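Local coordinates for protein Rho guanyl nucleotide exchange factor (Rom2), putative (Aspergillus fumigatus Af293, PDB 5O51) that probably acts as a guanine-nucleotide exchange factor for Rho-type GTPases, the present chain being its CNH domain, a beta-propeller, at residues Ala81-Ser86 with His112-Lys117; Asn286-Arg291 with Lys305-Leu310. One frame throughout, in Å; residues are numbered along the deposited sequence.

Both contacts join one four-stranded blade of the propeller to the next: contact 1 ties the blade of strand 84-89 to that of strand 115-120, and contact 2 ties the blade of strand 287-292 to that of strand 307-312. The two share no element, and their centres stand 24 Å apart. Each is partly buried, with polar side chains at its exposed end and apolar ones inside. Contact 1 is the larger and adds a weak backbone hydrogen bond and a methyl-on-ring contact to its packing. Contact 2 relies on aliphatic contact, and no charged pair spans it: Arg291 binds Glu289 of its own strand, and Arg308 grips its own backbone and Asp328.

Contact 1: residues Ala81-Ser86 with His112-Lys117; sequences ANKTLS and HANFFK
Lys83 and Ala113 make the polar part of this contact between neighbouring propeller blades. Ala113 N donates a weak hydrogen bond to Lys83 O (2.7 Å, N-H...O angle 126°). Beside it, Lys83 CA lies 3.4 Å from Ala113 O in a CA-H...O contact. Lys83 is the third residue of the type I' turn from Ala81 to Thr84, whose ends are paired by Thr84 N to Ala81 O and Ala81 N to Thr84 O. Asn82 and Lys83 both take the positive phi of such a turn, which asparagine accepts readily. The small Ala113 suits this place: Lys83 CA and Ala113 CA are 5.0 Å apart, and Ala113 CB lies 4.0 Å from Lys83 O.

At the exposed end the Lys83 side chain runs beside that of His112, both pointing the same way, and Lys83 CD meets His112 NE2 obliquely at 4.1 Å. A long, flexible lysine can lay its methylenes on the neighbour while its amino group reaches further out. Lys83 CE also lies 4.2 Å from Asn114 ND2, while Asn114 OD1 accepts from Thr132 N.

The buried part is apolar. Leu85 has CG anti to the backbone N (chi1 -178°), and chi2 of 63° then places CD1 over one face of the Phe116 ring, toward the rim. The side chains cross at about a right angle, and Leu85 CD1 is 3.6 Å from Phe116 CD2 in a CH-pi contact. A methyl of the branched leucine and the flat face of a phenylalanine fit well here, both residues being buried.

Asn114 and Phe115 form a classic beta bulge opposite Val130, at the start of strand 115-120. Phe116 also packs on Leu78 and Leu80 of strand 76-81, while Leu85 reaches Ser129 of strand 125-132, so each blade touches the other beyond the two segments.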
loop_
_atom_site.group_PDB
_atom_site.type_symbol
_atom_site.label_atom_id
_atom_site.label_comp_id
_atom_site.label_asym_id
_atom_site.label_seq_id
_atom_site.Cartn_x
_atom_site.Cartn_y
_atom_site.Cartn_z
ATOM N N ALA A 81 3.981 -5.325 13.212
ATOM C CA ALA A 81 3.090 -5.836 14.276
ATOM C C ALA A 81 3.311 -4.990 15.531
ATOM O O ALA A 81 4.433 -4.921 16.076
ATOM C CB ALA A 81 3.375 -7.286 14.587
ATOM N N ASN A 82 2.274 -4.276 15.921
ATOM C CA ASN A 82 2.339 -3.386 17.086
ATOM C C ASN A 82 3.584 -2.529 17.046
ATOM O O ASN A 82 4.402 -2.511 17.993
ATOM C CB ASN A 82 2.275 -4.216 18.355
ATOM C CG ASN A 82 1.807 -3.400 19.568
ATOM O OD1 ASN A 82 1.212 -2.339 19.446
ATOM N ND2 ASN A 82 2.067 -3.931 20.740
ATOM N N LYS A 83 3.754 -1.908 15.880
ATOM C CA LYS A 83 4.814 -0.923 15.561
ATOM C C LYS A 83 6.221 -1.435 15.462
ATOM O O LYS A 83 7.153 -0.654 15.255
ATOM C CB LYS A 83 4.725 0.290 16.477
ATOM C CG LYS A 83 3.323 0.868 16.445
ATOM C CD LYS A 83 3.243 2.074 17.346
ATOM C CE LYS A 83 1.949 2.832 17.088
ATOM N NZ LYS A 83 1.621 3.707 18.243
ATOM N N THR A 84 6.368 -2.750 15.496
ATOM C CA THR A 84 7.668 -3.372 15.327
ATOM C C THR A 84 7.698 -4.067 13.970
ATOM O O THR A 84 6.831 -4.954 13.695
ATOM C CB THR A 84 7.935 -4.400 16.436
ATOM O OG1 THR A 84 7.847 -3.747 17.699
ATOM C CG2 THR A 84 9.335 -5.028 16.302
ATOM N N LEU A 85 8.733 -3.708 13.193
ATOM C CA LEU A 85 9.014 -4.264 11.884
ATOM C C LEU A 85 9.995 -5.399 11.986
ATOM O O LEU A 85 11.060 -5.235 12.555
ATOM C CB LEU A 85 9.540 -3.155 10.943
ATOM C CG LEU A 85 9.849 -3.599 9.484
ATOM C CD1 LEU A 85 8.562 -4.088 8.774
ATOM C CD2 LEU A 85 10.497 -2.468 8.677
ATOM N N SER A 86 9.653 -6.556 11.407
ATOM C CA SER A 86 10.488 -7.762 11.485
ATOM C C SER A 86 10.462 -8.578 10.201
ATOM O O SER A 86 9.479 -8.569 9.472
ATOM C CB SER A 86 10.038 -8.750 12.628
ATOM O OG SER A 86 9.622 -8.144 13.854
ATOM N N HIS A 112 10.401 0.676 16.385
ATOM C CA HIS A 112 9.240 1.568 16.411
ATOM C C HIS A 112 9.064 2.026 14.969
ATOM O O HIS A 112 9.996 2.542 14.410
ATOM C CB HIS A 112 9.482 2.765 17.359
ATOM C CG HIS A 112 8.233 3.514 17.722
ATOM N ND1 HIS A 112 7.688 4.488 16.914
ATOM C CD2 HIS A 112 7.407 3.407 18.789
ATOM C CE1 HIS A 112 6.575 4.943 17.463
ATOM N NE2 HIS A 112 6.389 4.309 18.609
ATOM N N ALA A 113 7.908 1.782 14.349
ATOM C CA ALA A 113 7.657 2.207 12.955
ATOM C C ALA A 113 6.193 2.322 12.734
ATOM O O ALA A 113 5.394 1.497 13.212
ATOM C CB ALA A 113 8.273 1.217 11.953
ATOM N N ASN A 114 5.816 3.332 12.001
ATOM C CA ASN A 114 4.428 3.571 11.635
ATOM C C ASN A 114 3.999 2.973 10.271
ATOM O O ASN A 114 2.884 2.556 10.158
ATOM C CB ASN A 114 4.174 5.093 11.690
ATOM C CG ASN A 114 4.471 5.642 13.081
ATOM O OD1 ASN A 114 5.493 6.304 13.319
ATOM N ND2 ASN A 114 3.643 5.227 14.040
ATOM N N PHE A 115 4.853 3.004 9.248
ATOM C CA PHE A 115 4.640 2.264 7.981
ATOM C C PHE A 115 5.964 1.916 7.316
ATOM O O PHE A 115 7.044 2.296 7.816
ATOM C CB PHE A 115 3.633 2.922 6.993
ATOM C CG PHE A 115 3.998 4.303 6.494
ATOM C CD1 PHE A 115 3.628 5.436 7.215
ATOM C CD2 PHE A 115 4.587 4.485 5.257
ATOM C CE1 PHE A 115 3.912 6.712 6.746
ATOM C CE2 PHE A 115 4.871 5.758 4.772
ATOM C CZ PHE A 115 4.535 6.875 5.515
ATOM N N PHE A 116 5.888 1.078 6.277
ATOM C CA PHE A 116 7.037 0.739 5.476
ATOM C C PHE A 116 6.741 0.558 3.989
ATOM O O PHE A 116 5.602 0.396 3.594
ATOM C CB PHE A 116 7.718 -0.470 6.060
ATOM C CG PHE A 116 7.089 -1.810 5.706
ATOM C CD1 PHE A 116 7.480 -2.504 4.565
ATOM C CD2 PHE A 116 6.177 -2.423 6.576
ATOM C CE1 PHE A 116 6.960 -3.760 4.274
ATOM C CE2 PHE A 116 5.662 -3.681 6.291
ATOM C CZ PHE A 116 6.076 -4.361 5.134
ATOM N N LYS A 117 7.798 0.515 3.185
ATOM C CA LYS A 117 7.703 0.238 1.762
ATOM C C LYS A 117 8.959 -0.497 1.228
ATOM O O LYS A 117 10.100 -0.092 1.464
ATOM C CB LYS A 117 7.498 1.550 1.043
ATOM C CG LYS A 117 7.284 1.411 -0.444
ATOM C CD LYS A 117 5.861 1.035 -0.734
ATOM C CE LYS A 117 5.681 0.587 -2.179
ATOM N NZ LYS A 117 6.274 1.549 -3.144
#

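Contact 2: residues Asn286-Arg291 with Lys305-Leu310; sequences NFIEIR and KNIRML
Lys305 meets Asn286 where one blade of the beta-propeller passes to the next: strand 287-292 belongs to one four-stranded sheet, and strand 307-312 is the edge strand of the next blade, on its inner side, with strand 8-12 at the other edge. The touch is loose, Lys305 CA lying 4.4 Å from Asn286 ND2. Lys305 takes part through its backbone while its side chain turns away, and polar residues suit this exposed end.

At Asn306 the chain turns a corner between the two sheets. Asparagine tolerates the positive phi found here, and its ND2 donates to Glu322 OE2 of strand 317-323.

Ile307 carries the contact. Its CG1 stands anti to the carbonyl carbon (chi1 -66°), and chi2 of 163° extends the chain so that CD1 reaches the other backbone, 3.7 Å from Phe287 CA. Its second branch, CG2, meets Ile288 CG1 at 4.2 Å, the two side chains crossing at about a right angle. Beta-branched isoleucine favours extended backbone and offers two arms, here used on two neighbouring residues; Phe283 and Tyr321 pack against it from the two sheets.

Arg308 closes back on the corner residue; its NH2 also forms a salt bridge with Asp328, and NH1 donates to the Val22 carbonyl. Its NE and NH2 grip the single oxygen Asn306 O side-on: NH2 comes at 2.9 Å nearly in line with the C=O bond, whereas NE stands above the carbonyl plane, 36° out of it.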
loop_
_atom_site.group_PDB
_atom_site.type_symbol
_atom_site.label_atom_id
_atom_site.label_comp_id
_atom_site.label_asym_id
_atom_site.label_seq_id
_atom_site.Cartn_x
_atom_site.Cartn_y
_atom_site.Cartn_z
ATOM N N ASN A 286 -16.401 4.472 3.062
ATOM C CA ASN A 286 -17.825 4.201 2.782
ATOM C C ASN A 286 -18.108 3.971 1.332
ATOM O O ASN A 286 -19.216 3.589 0.979
ATOM C CB ASN A 286 -18.749 5.327 3.293
ATOM C CG ASN A 286 -18.716 5.481 4.789
ATOM O OD1 ASN A 286 -18.472 6.571 5.317
ATOM N ND2 ASN A 286 -18.928 4.414 5.480
ATOM N N PHE A 287 -17.121 4.084 0.467
ATOM C CA PHE A 287 -17.383 3.737 -0.953
ATOM C C PHE A 287 -16.170 3.690 -1.829
ATOM O O PHE A 287 -15.173 4.356 -1.610
ATOM C CB PHE A 287 -18.437 4.717 -1.614
ATOM C CG PHE A 287 -18.079 6.184 -1.540
ATOM C CD1 PHE A 287 -18.555 6.973 -0.512
ATOM C CD2 PHE A 287 -17.414 6.803 -2.580
ATOM C CE1 PHE A 287 -18.291 8.332 -0.469
ATOM C CE2 PHE A 287 -17.134 8.152 -2.527
ATOM C CZ PHE A 287 -17.516 8.899 -1.453
ATOM N N ILE A 288 -16.281 2.919 -2.889
ATOM C CA ILE A 288 -15.286 2.911 -3.955
ATOM C C ILE A 288 -15.831 3.737 -5.125
ATOM O O ILE A 288 -16.920 3.451 -5.607
ATOM C CB ILE A 288 -15.026 1.505 -4.515
ATOM C CG1 ILE A 288 -14.684 0.527 -3.383
ATOM C CG2 ILE A 288 -13.874 1.552 -5.493
ATOM C CD1 ILE A 288 -14.597 -0.905 -3.821
ATOM N N GLU A 289 -15.046 4.711 -5.585
ATOM C CA GLU A 289 -15.393 5.547 -6.752
ATOM C C GLU A 289 -14.565 5.147 -7.935
ATOM O O GLU A 289 -13.354 5.247 -7.895
ATOM C CB GLU A 289 -15.201 7.050 -6.450
ATOM C CG GLU A 289 -15.805 8.034 -7.487
ATOM C CD GLU A 289 -15.710 9.522 -7.089
ATOM O OE1 GLU A 289 -15.494 9.878 -5.888
ATOM O OE2 GLU A 289 -15.797 10.338 -8.015
ATOM N N ILE A 290 -15.244 4.803 -9.011
ATOM C CA ILE A 290 -14.576 4.366 -10.267
ATOM C C ILE A 290 -14.757 5.392 -11.442
ATOM O O ILE A 290 -15.891 5.669 -11.837
ATOM C CB ILE A 290 -15.046 2.977 -10.661
ATOM C CG1 ILE A 290 -14.839 2.010 -9.462
ATOM C CG2 ILE A 290 -14.357 2.517 -11.944
ATOM C CD1 ILE A 290 -15.611 0.707 -9.681
ATOM N N ARG A 291 -13.621 5.981 -11.896
ATOM C CA ARG A 291 -13.587 6.920 -13.033
ATOM C C ARG A 291 -12.782 6.358 -14.236
ATOM O O ARG A 291 -11.803 5.596 -14.067
ATOM C CB ARG A 291 -12.943 8.264 -12.677
ATOM C CG ARG A 291 -13.482 8.988 -11.423
ATOM C CD ARG A 291 -14.644 9.866 -11.724
ATOM N NE ARG A 291 -14.975 10.700 -10.596
ATOM C CZ ARG A 291 -14.942 12.039 -10.557
ATOM N NH1 ARG A 291 -14.594 12.772 -11.634
ATOM N NH2 ARG A 291 -15.272 12.658 -9.398
ATOM N N LYS A 305 -19.260 -0.415 3.904
ATOM C CA LYS A 305 -18.828 -0.019 5.230
ATOM C C LYS A 305 -17.427 -0.550 5.602
ATOM O O LYS A 305 -17.128 -1.689 5.393
ATOM C CB LYS A 305 -19.926 -0.492 6.193
ATOM C CG LYS A 305 -19.928 0.332 7.454
ATOM C CD LYS A 305 -20.642 -0.356 8.596
ATOM C CE LYS A 305 -20.070 0.167 9.920
ATOM N NZ LYS A 305 -20.899 -0.219 11.087
ATOM N N ASN A 306 -16.563 0.312 6.105
ATOM C CA ASN A 306 -15.199 -0.038 6.469
ATOM C C ASN A 306 -14.497 -0.786 5.297
ATOM O O ASN A 306 -13.975 -1.874 5.446
ATOM C CB ASN A 306 -15.176 -0.855 7.795
ATOM C CG ASN A 306 -13.763 -1.024 8.390
ATOM O OD1 ASN A 306 -12.810 -0.320 8.052
ATOM N ND2 ASN A 306 -13.638 -1.980 9.309
ATOM N N ILE A 307 -14.514 -0.167 4.130
ATOM C CA ILE A 307 -13.821 -0.692 2.937
ATOM C C ILE A 307 -12.359 -0.397 3.061
ATOM O O ILE A 307 -12.027 0.718 3.374
ATOM C CB ILE A 307 -14.333 -0.036 1.635
ATOM C CG1 ILE A 307 -15.792 -0.438 1.414
ATOM C CG2 ILE A 307 -13.343 -0.424 0.467
ATOM C CD1 ILE A 307 -16.582 0.423 0.410
ATOM N N ARG A 308 -11.502 -1.398 2.889
ATOM C CA ARG A 308 -10.015 -1.276 2.982
ATOM C C ARG A 308 -9.439 -1.890 1.680
ATOM O O ARG A 308 -9.662 -3.093 1.424
ATOM C CB ARG A 308 -9.496 -2.164 4.136
ATOM C CG ARG A 308 -9.821 -1.663 5.524
ATOM C CD ARG A 308 -10.166 -2.812 6.490
ATOM N NE ARG A 308 -11.558 -3.204 6.374
ATOM C CZ ARG A 308 -12.107 -4.358 6.705
ATOM N NH1 ARG A 308 -11.408 -5.386 7.188
ATOM N NH2 ARG A 308 -13.392 -4.502 6.527
ATOM N N MET A 309 -8.690 -1.127 0.895
ATOM C CA MET A 309 -7.968 -1.742 -0.211
ATOM C C MET A 309 -6.814 -2.601 0.318
ATOM O O MET A 309 -5.968 -2.115 1.047
ATOM C CB MET A 309 -7.448 -0.684 -1.189
ATOM C CG MET A 309 -6.954 -1.304 -2.505
ATOM S SD MET A 309 -6.112 -0.153 -3.599
ATOM C CE MET A 309 -4.414 -0.569 -3.076
ATOM N N LEU A 310 -6.754 -3.882 -0.047
ATOM C CA LEU A 310 -5.681 -4.759 0.496
ATOM C C LEU A 310 -4.423 -4.884 -0.358
ATOM O O LEU A 310 -3.342 -4.838 0.170
ATOM C CB LEU A 310 -6.211 -6.153 0.834
ATOM C CG LEU A 310 -7.360 -6.164 1.857
ATOM C CD1 LEU A 310 -7.995 -7.534 1.865
ATOM C CD2 LEU A 310 -6.871 -5.710 3.240
#